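Local coordinates for protein putative oxygenase (Streptomyces viridochromogenes Tue57, PDB 4XAA) that probably acts as an iron- and 2-oxoglutarate-dependent oxygenase of the phytanoyl-CoA dioxygenase family, linked to oxidative cyclization in orthosomycin biosynthesis, at residues A[20-26]-A[185-190]; A[95-101]-A[134-139]; A[154-160]-A[191-197]. All coordinates share one frame; numbering follows the deposited sequence.

Contact 1 of 3, residues A[20-26]-A[185-190]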
loop_
_atom_site.group_PDB
_atom_site.type_symbol
_atom_site.label_atom_id
_atom_site.label_comp_id
_atom_site.label_asym_id
_atom_site.label_seq_id
_atom_site.Cartn_x
_atom_site.Cartn_y
_atom_site.Cartn_z
ATOM N N PHE A 20 -1.658 3.988 -11.324
ATOM C CA PHE A 20 -0.791 4.076 -10.150
ATOM C C PHE A 20 0.246 5.180 -10.344
ATOM O O PHE A 20 0.629 5.458 -11.475
ATOM C CB PHE A 20 -0.085 2.740 -9.903
ATOM C CG PHE A 20 0.854 2.345 -11.008
ATOM C CD1 PHE A 20 0.378 1.723 -12.149
ATOM C CD2 PHE A 20 2.211 2.608 -10.912
ATOM C CE1 PHE A 20 1.242 1.362 -13.177
ATOM C CE2 PHE A 20 3.083 2.251 -11.940
ATOM C CZ PHE A 20 2.598 1.631 -13.073
ATOM N N ALA A 21 0.715 5.794 -9.259
ATOM C CA ALA A 21 1.854 6.714 -9.369
ATOM C C ALA A 21 2.582 6.939 -8.047
ATOM O O ALA A 21 1.968 6.994 -6.989
ATOM C CB ALA A 21 1.405 8.040 -9.935
ATOM N N ASN A 22 3.903 7.066 -8.113
ATOM C CA ASN A 22 4.666 7.532 -6.962
ATOM C C ASN A 22 4.608 9.045 -6.911
ATOM O O ASN A 22 5.110 9.711 -7.804
ATOM C CB ASN A 22 6.113 7.056 -7.031
ATOM C CG ASN A 22 6.888 7.361 -5.768
ATOM O OD1 ASN A 22 6.445 8.139 -4.921
ATOM N ND2 ASN A 22 8.055 6.744 -5.633
ATOM N N ALA A 23 3.992 9.581 -5.866
ATOM C CA ALA A 23 3.811 11.030 -5.726
ATOM C C ALA A 23 4.942 11.688 -4.941
ATOM O O ALA A 23 4.947 12.897 -4.746
ATOM C CB ALA A 23 2.486 11.335 -5.046
ATOM N N GLY A 24 5.890 10.889 -4.474
ATOM C CA GLY A 24 6.962 11.416 -3.662
ATOM C C GLY A 24 6.482 11.754 -2.268
ATOM O O GLY A 24 5.389 11.368 -1.881
ATOM N N PRO A 25 7.317 12.462 -1.505
ATOM C CA PRO A 25 7.050 12.833 -0.115
ATOM C C PRO A 25 5.813 13.709 0.038
ATOM O O PRO A 25 5.489 14.521 -0.829
ATOM C CB PRO A 25 8.310 13.592 0.299
ATOM C CG PRO A 25 9.373 13.128 -0.653
ATOM C CD PRO A 25 8.653 12.904 -1.948
ATOM N N VAL A 26 5.127 13.519 1.157
ATOM C CA VAL A 26 3.878 14.198 1.441
ATOM C C VAL A 26 3.940 14.733 2.859
ATOM O O VAL A 26 3.576 15.874 3.124
ATOM C CB VAL A 26 2.669 13.261 1.305
ATOM C CG1 VAL A 26 1.414 13.945 1.794
ATOM C CG2 VAL A 26 2.506 12.812 -0.130
ATOM N N GLY A 185 9.319 7.521 2.687
ATOM C CA GLY A 185 8.641 8.800 2.653
ATOM C C GLY A 185 7.753 8.942 1.437
ATOM O O GLY A 185 6.823 9.747 1.436
ATOM N N ASP A 186 8.045 8.177 0.389
ATOM C CA ASP A 186 7.220 8.219 -0.811
ATOM C C ASP A 186 5.798 7.779 -0.512
ATOM O O ASP A 186 5.556 6.943 0.344
ATOM C CB ASP A 186 7.807 7.344 -1.909
ATOM C CG ASP A 186 9.064 7.931 -2.509
ATOM O OD1 ASP A 186 9.371 9.116 -2.226
ATOM O OD2 ASP A 186 9.732 7.214 -3.277
ATOM N N VAL A 187 4.852 8.377 -1.210
ATOM C CA VAL A 187 3.480 7.935 -1.143
ATOM C C VAL A 187 3.057 7.508 -2.535
ATOM O O VAL A 187 3.051 8.314 -3.464
ATOM C CB VAL A 187 2.548 9.030 -0.620
ATOM C CG1 VAL A 187 1.111 8.572 -0.700
ATOM C CG2 VAL A 187 2.922 9.385 0.811
ATOM N N VAL A 188 2.750 6.224 -2.682
ATOM C CA VAL A 188 2.256 5.693 -3.936
ATOM C C VAL A 188 0.754 5.731 -3.876
ATOM O O VAL A 188 0.170 5.396 -2.852
ATOM C CB VAL A 188 2.732 4.268 -4.168
ATOM C CG1 VAL A 188 2.209 3.730 -5.502
ATOM C CG2 VAL A 188 4.239 4.233 -4.112
ATOM N N VAL A 189 0.121 6.160 -4.956
ATOM C CA VAL A 189 -1.322 6.122 -4.995
ATOM C C VAL A 189 -1.755 5.249 -6.172
ATOM O O VAL A 189 -1.277 5.411 -7.288
ATOM C CB VAL A 189 -1.895 7.550 -5.062
ATOM C CG1 VAL A 189 -0.885 8.474 -5.658
ATOM C CG2 VAL A 189 -3.212 7.605 -5.803
ATOM N N HIS A 190 -2.612 4.273 -5.906
ATOM C CA HIS A 190 -3.056 3.421 -6.990
ATOM C C HIS A 190 -4.543 3.184 -6.924
ATOM O O HIS A 190 -5.161 3.149 -5.848
ATOM C CB HIS A 190 -2.280 2.097 -7.017
ATOM C CG HIS A 190 -2.558 1.181 -5.868
ATOM N ND1 HIS A 190 -1.849 1.230 -4.688
ATOM C CD2 HIS A 190 -3.433 0.151 -5.737
ATOM C CE1 HIS A 190 -2.292 0.292 -3.868
ATOM N NE2 HIS A 190 -3.253 -0.378 -4.482
HETATM O O HOH W 1 6.020 11.650 3.167
#
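N22 and D186 meet side chain to side chain across two antiparallel strands, 20-25 and 186-190, at the edge of the larger sheet of the double-stranded beta helix. The two side chains cross at about a right angle. The amide N-H of N22 ND2 points almost straight at D186 OD2, 2.9 Å away at 178°. It arrives from above the carboxylate plane, and the two flat groups are turned 68° apart. D186 OD2 also takes the backbone N-H of S183. N22 CG lies anti to its backbone N (chi1 -172°), which carries the amide along its own strand. N22 OD1 can then accept from G24 N at 2.8 Å, an Asx turn. One amide thus braces its own strand and ties it to the next.

Backbone bonds in both directions join A21 and V189. F20 and H190 form a non-hydrogen-bonded pair, their CB atoms 3.7 Å apart. Past G24, V26 crosses V187 at about a right angle, CG2 to CG2 at 3.6 Å, and L95 of helix 90-100 touches both. Next to P25, a water accepts from V26 N at 2.9 Å and donates to G185 O at 2.7 Å.

Contact 2 of 3, residues A[95-101]-A[134-139]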
loop_
_atom_site.group_PDB
_atom_site.type_symbol
_atom_site.label_atom_id
_atom_site.label_comp_id
_atom_site.label_asym_id
_atom_site.label_seq_id
_atom_site.Cartn_x
_atom_site.Cartn_y
_atom_site.Cartn_z
ATOM N N LEU A 95 -4.013 14.789 -0.644
ATOM C CA LEU A 95 -3.336 14.139 -1.760
ATOM C C LEU A 95 -4.277 13.222 -2.546
ATOM O O LEU A 95 -4.311 13.260 -3.780
ATOM C CB LEU A 95 -2.144 13.318 -1.278
ATOM C CG LEU A 95 -1.361 12.681 -2.424
ATOM C CD1 LEU A 95 -0.517 13.753 -3.111
ATOM C CD2 LEU A 95 -0.484 11.543 -1.941
ATOM N N ALA A 96 -5.029 12.392 -1.823
ATOM C CA ALA A 96 -5.924 11.438 -2.449
ATOM C C ALA A 96 -7.040 12.154 -3.193
ATOM O O ALA A 96 -7.367 11.786 -4.313
ATOM C CB ALA A 96 -6.498 10.484 -1.414
ATOM N N ALA A 97 -7.624 13.178 -2.577
ATOM C CA ALA A 97 -8.639 13.987 -3.248
ATOM C C ALA A 97 -8.106 14.632 -4.541
ATOM O O ALA A 97 -8.795 14.648 -5.564
ATOM C CB ALA A 97 -9.159 15.048 -2.310
ATOM N N ALA A 98 -6.885 15.160 -4.504
ATOM C CA ALA A 98 -6.270 15.702 -5.711
ATOM C C ALA A 98 -6.146 14.631 -6.807
ATOM O O ALA A 98 -6.606 14.818 -7.931
ATOM C CB ALA A 98 -4.907 16.292 -5.392
ATOM N N PHE A 99 -5.534 13.506 -6.477
ATOM C CA PHE A 99 -5.308 12.458 -7.469
ATOM C C PHE A 99 -6.604 11.954 -8.069
ATOM O O PHE A 99 -6.699 11.744 -9.265
ATOM C CB PHE A 99 -4.523 11.307 -6.852
ATOM C CG PHE A 99 -3.048 11.488 -6.959
ATOM C CD1 PHE A 99 -2.409 12.468 -6.215
ATOM C CD2 PHE A 99 -2.302 10.726 -7.854
ATOM C CE1 PHE A 99 -1.044 12.666 -6.331
ATOM C CE2 PHE A 99 -0.942 10.911 -7.971
ATOM C CZ PHE A 99 -0.308 11.880 -7.207
ATOM N N VAL A 100 -7.614 11.814 -7.236
ATOM C CA VAL A 100 -8.888 11.253 -7.668
ATOM C C VAL A 100 -9.843 12.372 -8.119
ATOM O O VAL A 100 -10.935 12.109 -8.636
ATOM C CB VAL A 100 -9.480 10.365 -6.527
ATOM C CG1 VAL A 100 -10.691 10.992 -5.854
ATOM C CG2 VAL A 100 -9.756 8.987 -7.038
ATOM N N ASP A 101 -9.391 13.616 -7.947
ATOM C CA ASP A 101 -10.116 14.813 -8.378
ATOM C C ASP A 101 -11.519 15.021 -7.763
ATOM O O ASP A 101 -12.461 15.384 -8.465
ATOM C CB ASP A 101 -10.245 14.822 -9.898
ATOM C CG ASP A 101 -10.509 16.215 -10.439
ATOM O OD1 ASP A 101 -10.305 17.181 -9.678
ATOM O OD2 ASP A 101 -10.921 16.350 -11.605
ATOM N N ARG A 134 -10.836 5.694 -11.061
ATOM C CA ARG A 134 -10.580 7.007 -10.473
ATOM C C ARG A 134 -11.663 7.423 -9.485
ATOM O O ARG A 134 -12.091 8.571 -9.475
ATOM C CB ARG A 134 -10.447 8.073 -11.565
ATOM C CG ARG A 134 -9.335 9.028 -11.259
ATOM C CD ARG A 134 -9.425 10.301 -12.064
ATOM N NE ARG A 134 -8.407 11.242 -11.612
ATOM C CZ ARG A 134 -8.137 12.394 -12.205
ATOM N NH1 ARG A 134 -8.813 12.748 -13.287
ATOM N NH2 ARG A 134 -7.199 13.195 -11.707
ATOM N N THR A 135 -12.088 6.479 -8.656
ATOM C CA THR A 135 -13.165 6.705 -7.700
ATOM C C THR A 135 -12.701 6.382 -6.279
ATOM O O THR A 135 -13.069 7.071 -5.323
ATOM C CB THR A 135 -14.402 5.861 -8.069
ATOM O OG1 THR A 135 -14.958 6.364 -9.289
ATOM C CG2 THR A 135 -15.453 5.929 -7.000
ATOM N N VAL A 136 -11.877 5.342 -6.151
ATOM C CA VAL A 136 -11.356 4.914 -4.857
ATOM C C VAL A 136 -9.875 4.608 -5.043
ATOM O O VAL A 136 -9.513 3.889 -5.958
ATOM C CB VAL A 136 -12.121 3.656 -4.299
ATOM C CG1 VAL A 136 -11.803 3.410 -2.841
ATOM C CG2 VAL A 136 -13.611 3.819 -4.454
ATOM N N CYS A 137 -9.014 5.174 -4.206
ATOM C CA CYS A 137 -7.591 4.874 -4.317
ATOM C C CYS A 137 -6.982 4.429 -3.006
ATOM O O CYS A 137 -7.546 4.645 -1.948
ATOM C CB CYS A 137 -6.813 6.088 -4.842
ATOM S SG CYS A 137 -6.853 7.509 -3.726
ATOM N N ASN A 138 -5.819 3.794 -3.103
ATOM C CA ASN A 138 -5.005 3.447 -1.955
ATOM C C ASN A 138 -3.792 4.334 -1.893
ATOM O O ASN A 138 -3.096 4.507 -2.890
ATOM C CB ASN A 138 -4.554 1.990 -2.018
ATOM C CG ASN A 138 -5.654 1.005 -1.620
ATOM O OD1 ASN A 138 -5.905 0.778 -0.433
ATOM N ND2 ASN A 138 -6.295 0.398 -2.615
ATOM N N LEU A 139 -3.531 4.905 -0.726
ATOM C CA LEU A 139 -2.279 5.621 -0.524
ATOM C C LEU A 139 -1.346 4.702 0.218
ATOM O O LEU A 139 -1.667 4.236 1.308
ATOM C CB LEU A 139 -2.475 6.925 0.259
ATOM C CG LEU A 139 -2.664 8.205 -0.559
ATOM C CD1 LEU A 139 -3.865 8.066 -1.458
ATOM C CD2 LEU A 139 -2.837 9.394 0.356
#
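Helix 95-100 packs across strand 136-139 with axes 9.0 Å apart at closest and N-to-C directions 135° apart; the helix ends in a Schellman motif at D101. R134, just before the strand, reaches that end. Its chain, extended from CG to NE, brings the guanidinium to the F99 carbonyl, which it meets side-on. R134 NE and NH2 both donate to F99 O, each at 2.9 Å. The oxygen lies at the guanidinium edge, close to its plane. NE sits in the carbonyl plane, while NH2 stands above it. D101 CB covers one face of the R134 guanidinium, 3.9 Å above the plane and over its centre. The D101 carboxylate is near but makes no salt bridge with R134.

V100 turns its CG2 methyl to the backbone of R134, 3.4 Å from the carbonyl O. Further back along the helix the contact is apolar. A96 CB touches two strand side chains, L139 CD1 at 3.6 Å and C137 SG at 3.8 Å. L95 and L139 cross obliquely and touch through their CD2 methyls. L95 also rests on V187 of the neighbouring strand.

The chemistry is therefore split along the helix. Small and branched apolar groups seat it on the sheet, while two N-H groups of one arginine fix its C-terminal end. The positive charge there probably interacts favourably with the helix dipole.

Contact 3 of 3, residues A[154-160]-A[191-197]; sequences EAVPGSH and DVRLVHG. With NI (nickel (II) ion), chain B.
S159, at the end of a type II turn, meets L194, at the end of a type I turn. L194 can be followed outward. L194 CB lies 4.2 Å from H160 CB. CG is anti to the backbone N (chi1 177°), and this turns the fork toward A155 and S159, one methyl to each. L194 CD1 ends 3.3 Å from S159 OG and near the carbonyl O of V156. L194 CD2 packs on A155 CB at 3.6 Å.

S159 OG donates to V156 O within the type II turn 156-159; V195 N donates to S159 OG at 2.8 Å. R193 bends at chi3 and brings R193 NE to H160 O at 3.0 Å. That oxygen lies in the guanidinium plane, at its edge. The other end of the group is held by V131 O and by a salt bridge to D164. The H160 ring meets D191 OD2 with its CD2 edge, and ring and carboxylate planes are 50° apart. D191 OD2 accepts from the backbone N of R134.

H196 uses both ring nitrogens. H196 ND1 donates to L194 O at 2.6 Å, which fixes the ring's rotation. H196 NE2 binds the nickel ion at 2.2 Å. H125, D127 and three waters complete the site.

E154 and G197 pair by two backbone bonds, joining strands 153-155 and 196-198 in the smaller sheet. Strand 122-125 flanks 196-198. Helix 168-174 packs through V171 on V156, S159 and V195.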
loop_
_atom_site.group_PDB
_atom_site.type_symbol
_atom_site.label_atom_id
_atom_site.label_comp_id
_atom_site.label_asym_id
_atom_site.label_seq_id
_atom_site.Cartn_x
_atom_site.Cartn_y
_atom_site.Cartn_z
ATOM N N GLU A 154 4.096 -4.249 -7.659
ATOM C CA GLU A 154 4.172 -4.401 -9.095
ATOM C C GLU A 154 2.788 -4.198 -9.659
ATOM O O GLU A 154 1.804 -4.432 -8.983
ATOM C CB GLU A 154 4.740 -5.762 -9.459
ATOM C CG GLU A 154 6.094 -6.007 -8.810
ATOM C CD GLU A 154 6.761 -7.285 -9.275
ATOM O OE1 GLU A 154 6.423 -7.772 -10.377
ATOM O OE2 GLU A 154 7.619 -7.807 -8.530
ATOM N N ALA A 155 2.691 -3.742 -10.889
ATOM C CA ALA A 155 1.369 -3.460 -11.421
ATOM C C ALA A 155 1.330 -3.660 -12.922
ATOM O O ALA A 155 2.370 -3.687 -13.581
ATOM C CB ALA A 155 0.943 -2.021 -11.059
ATOM N N VAL A 156 0.125 -3.791 -13.463
ATOM C CA VAL A 156 -0.055 -3.787 -14.901
ATOM C C VAL A 156 -0.695 -2.469 -15.289
ATOM O O VAL A 156 -1.856 -2.236 -14.962
ATOM C CB VAL A 156 -0.940 -4.961 -15.395
ATOM C CG1 VAL A 156 -0.978 -4.979 -16.920
ATOM C CG2 VAL A 156 -0.454 -6.293 -14.828
ATOM N N PRO A 157 0.062 -1.599 -15.987
ATOM C CA PRO A 157 -0.388 -0.253 -16.367
ATOM C C PRO A 157 -1.660 -0.288 -17.181
ATOM O O PRO A 157 -1.749 -1.076 -18.107
ATOM C CB PRO A 157 0.766 0.283 -17.224
ATOM C CG PRO A 157 1.940 -0.532 -16.841
ATOM C CD PRO A 157 1.404 -1.892 -16.506
ATOM N N GLY A 158 -2.623 0.561 -16.849
ATOM C CA GLY A 158 -3.867 0.608 -17.593
ATOM C C GLY A 158 -4.916 -0.402 -17.151
ATOM O O GLY A 158 -6.047 -0.357 -17.620
ATOM N N SER A 159 -4.572 -1.300 -16.236
ATOM C CA SER A 159 -5.478 -2.418 -15.952
ATOM C C SER A 159 -6.700 -1.981 -15.123
ATOM O O SER A 159 -7.773 -2.549 -15.245
ATOM C CB SER A 159 -4.729 -3.557 -15.265
ATOM O OG SER A 159 -4.071 -3.134 -14.086
ATOM N N HIS A 160 -6.556 -0.941 -14.319
ATOM C CA HIS A 160 -7.710 -0.371 -13.619
ATOM C C HIS A 160 -8.838 0.043 -14.578
ATOM O O HIS A 160 -9.965 0.261 -14.156
ATOM C CB HIS A 160 -7.284 0.847 -12.791
ATOM C CG HIS A 160 -6.805 1.994 -13.628
ATOM N ND1 HIS A 160 -5.827 1.854 -14.586
ATOM C CD2 HIS A 160 -7.182 3.295 -13.660
ATOM C CE1 HIS A 160 -5.614 3.021 -15.172
ATOM N NE2 HIS A 160 -6.415 3.914 -14.618
ATOM N N ASP A 191 -5.122 3.070 -8.109
ATOM C CA ASP A 191 -6.551 2.868 -8.250
ATOM C C ASP A 191 -6.905 1.474 -7.703
ATOM O O ASP A 191 -6.136 0.536 -7.873
ATOM C CB ASP A 191 -6.939 3.037 -9.720
ATOM C CG ASP A 191 -8.424 3.168 -9.921
ATOM O OD1 ASP A 191 -9.153 2.271 -9.440
ATOM O OD2 ASP A 191 -8.859 4.164 -10.554
ATOM N N VAL A 192 -8.035 1.333 -7.024
ATOM C CA VAL A 192 -8.368 0.032 -6.446
ATOM C C VAL A 192 -8.673 -1.001 -7.522
ATOM O O VAL A 192 -8.690 -2.190 -7.240
ATOM C CB VAL A 192 -9.577 0.102 -5.493
ATOM C CG1 VAL A 192 -9.207 0.806 -4.196
ATOM C CG2 VAL A 192 -10.740 0.771 -6.175
ATOM N N ARG A 193 -8.913 -0.548 -8.751
ATOM C CA ARG A 193 -9.248 -1.448 -9.845
ATOM C C ARG A 193 -7.999 -1.988 -10.509
ATOM O O ARG A 193 -8.064 -2.787 -11.440
ATOM C CB ARG A 193 -10.108 -0.734 -10.891
ATOM C CG ARG A 193 -11.444 -0.218 -10.401
ATOM C CD ARG A 193 -12.217 0.449 -11.523
ATOM N NE ARG A 193 -12.464 -0.446 -12.650
ATOM C CZ ARG A 193 -13.497 -1.285 -12.723
ATOM N NH1 ARG A 193 -14.377 -1.349 -11.732
ATOM N NH2 ARG A 193 -13.648 -2.072 -13.783
ATOM N N LEU A 194 -6.849 -1.530 -10.037
ATOM C CA LEU A 194 -5.597 -1.866 -10.690
ATOM C C LEU A 194 -5.188 -3.317 -10.415
ATOM O O LEU A 194 -5.271 -3.798 -9.285
ATOM C CB LEU A 194 -4.501 -0.901 -10.238
ATOM C CG LEU A 194 -3.090 -1.155 -10.766
ATOM C CD1 LEU A 194 -2.936 -0.643 -12.193
ATOM C CD2 LEU A 194 -2.075 -0.505 -9.832
ATOM N N VAL A 195 -4.746 -4.009 -11.461
ATOM C CA VAL A 195 -4.167 -5.343 -11.304
ATOM C C VAL A 195 -2.748 -5.182 -10.777
ATOM O O VAL A 195 -1.925 -4.519 -11.393
ATOM C CB VAL A 195 -4.168 -6.120 -12.610
ATOM C CG1 VAL A 195 -3.490 -7.461 -12.418
ATOM C CG2 VAL A 195 -5.575 -6.284 -13.097
ATOM N N HIS A 196 -2.488 -5.758 -9.611
ATOM C CA HIS A 196 -1.251 -5.490 -8.895
ATOM C C HIS A 196 -0.963 -6.602 -7.903
ATOM O O HIS A 196 -1.859 -7.349 -7.512
ATOM C CB HIS A 196 -1.320 -4.139 -8.175
ATOM C CG HIS A 196 -2.329 -4.093 -7.068
ATOM N ND1 HIS A 196 -3.679 -3.918 -7.293
ATOM C CD2 HIS A 196 -2.184 -4.203 -5.725
ATOM C CE1 HIS A 196 -4.322 -3.929 -6.141
ATOM N NE2 HIS A 196 -3.438 -4.099 -5.173
ATOM N N GLY A 197 0.306 -6.706 -7.521
ATOM C CA GLY A 197 0.765 -7.667 -6.533
ATOM C C GLY A 197 2.116 -7.207 -6.027
ATOM O O GLY A 197 2.479 -6.042 -6.190
HETATM NI NI NI B . -3.934 -4.686 -3.067
HETATM O O HOH W 2 -3.659 -2.623 -2.290
HETATM O O HOH W 3 -1.778 -5.287 -1.828
HETATM O O HOH W 4 -3.845 -5.213 -0.771
#

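How the contacts relate
Strands 186-191 and 196-198, consecutive in the chain, carry contacts 1 and 3; contact 2 adjoins the first through strand 136-142. Contacts 1 and 2 have centres about 11 Å apart: N138 N probably bonds to H190 O at 2.9 Å, and F99 CE2 packs on V189 CG1 at 3.4 Å. Contact 3 reaches the smaller sheet through strands 153-155 and 196-198. Its D191 OD2 probably accepts from R134 N of contact 2 at 2.6 Å. F20 CB of contact 1 lies 3.8 Å from L194 CD2 of contact 3. Contact 3 supplies a nickel ligand. The H190 side chain is about 5 Å from the metal, and H190 NE2 hydrogen-bonds to D127 OD2, a residue that binds it.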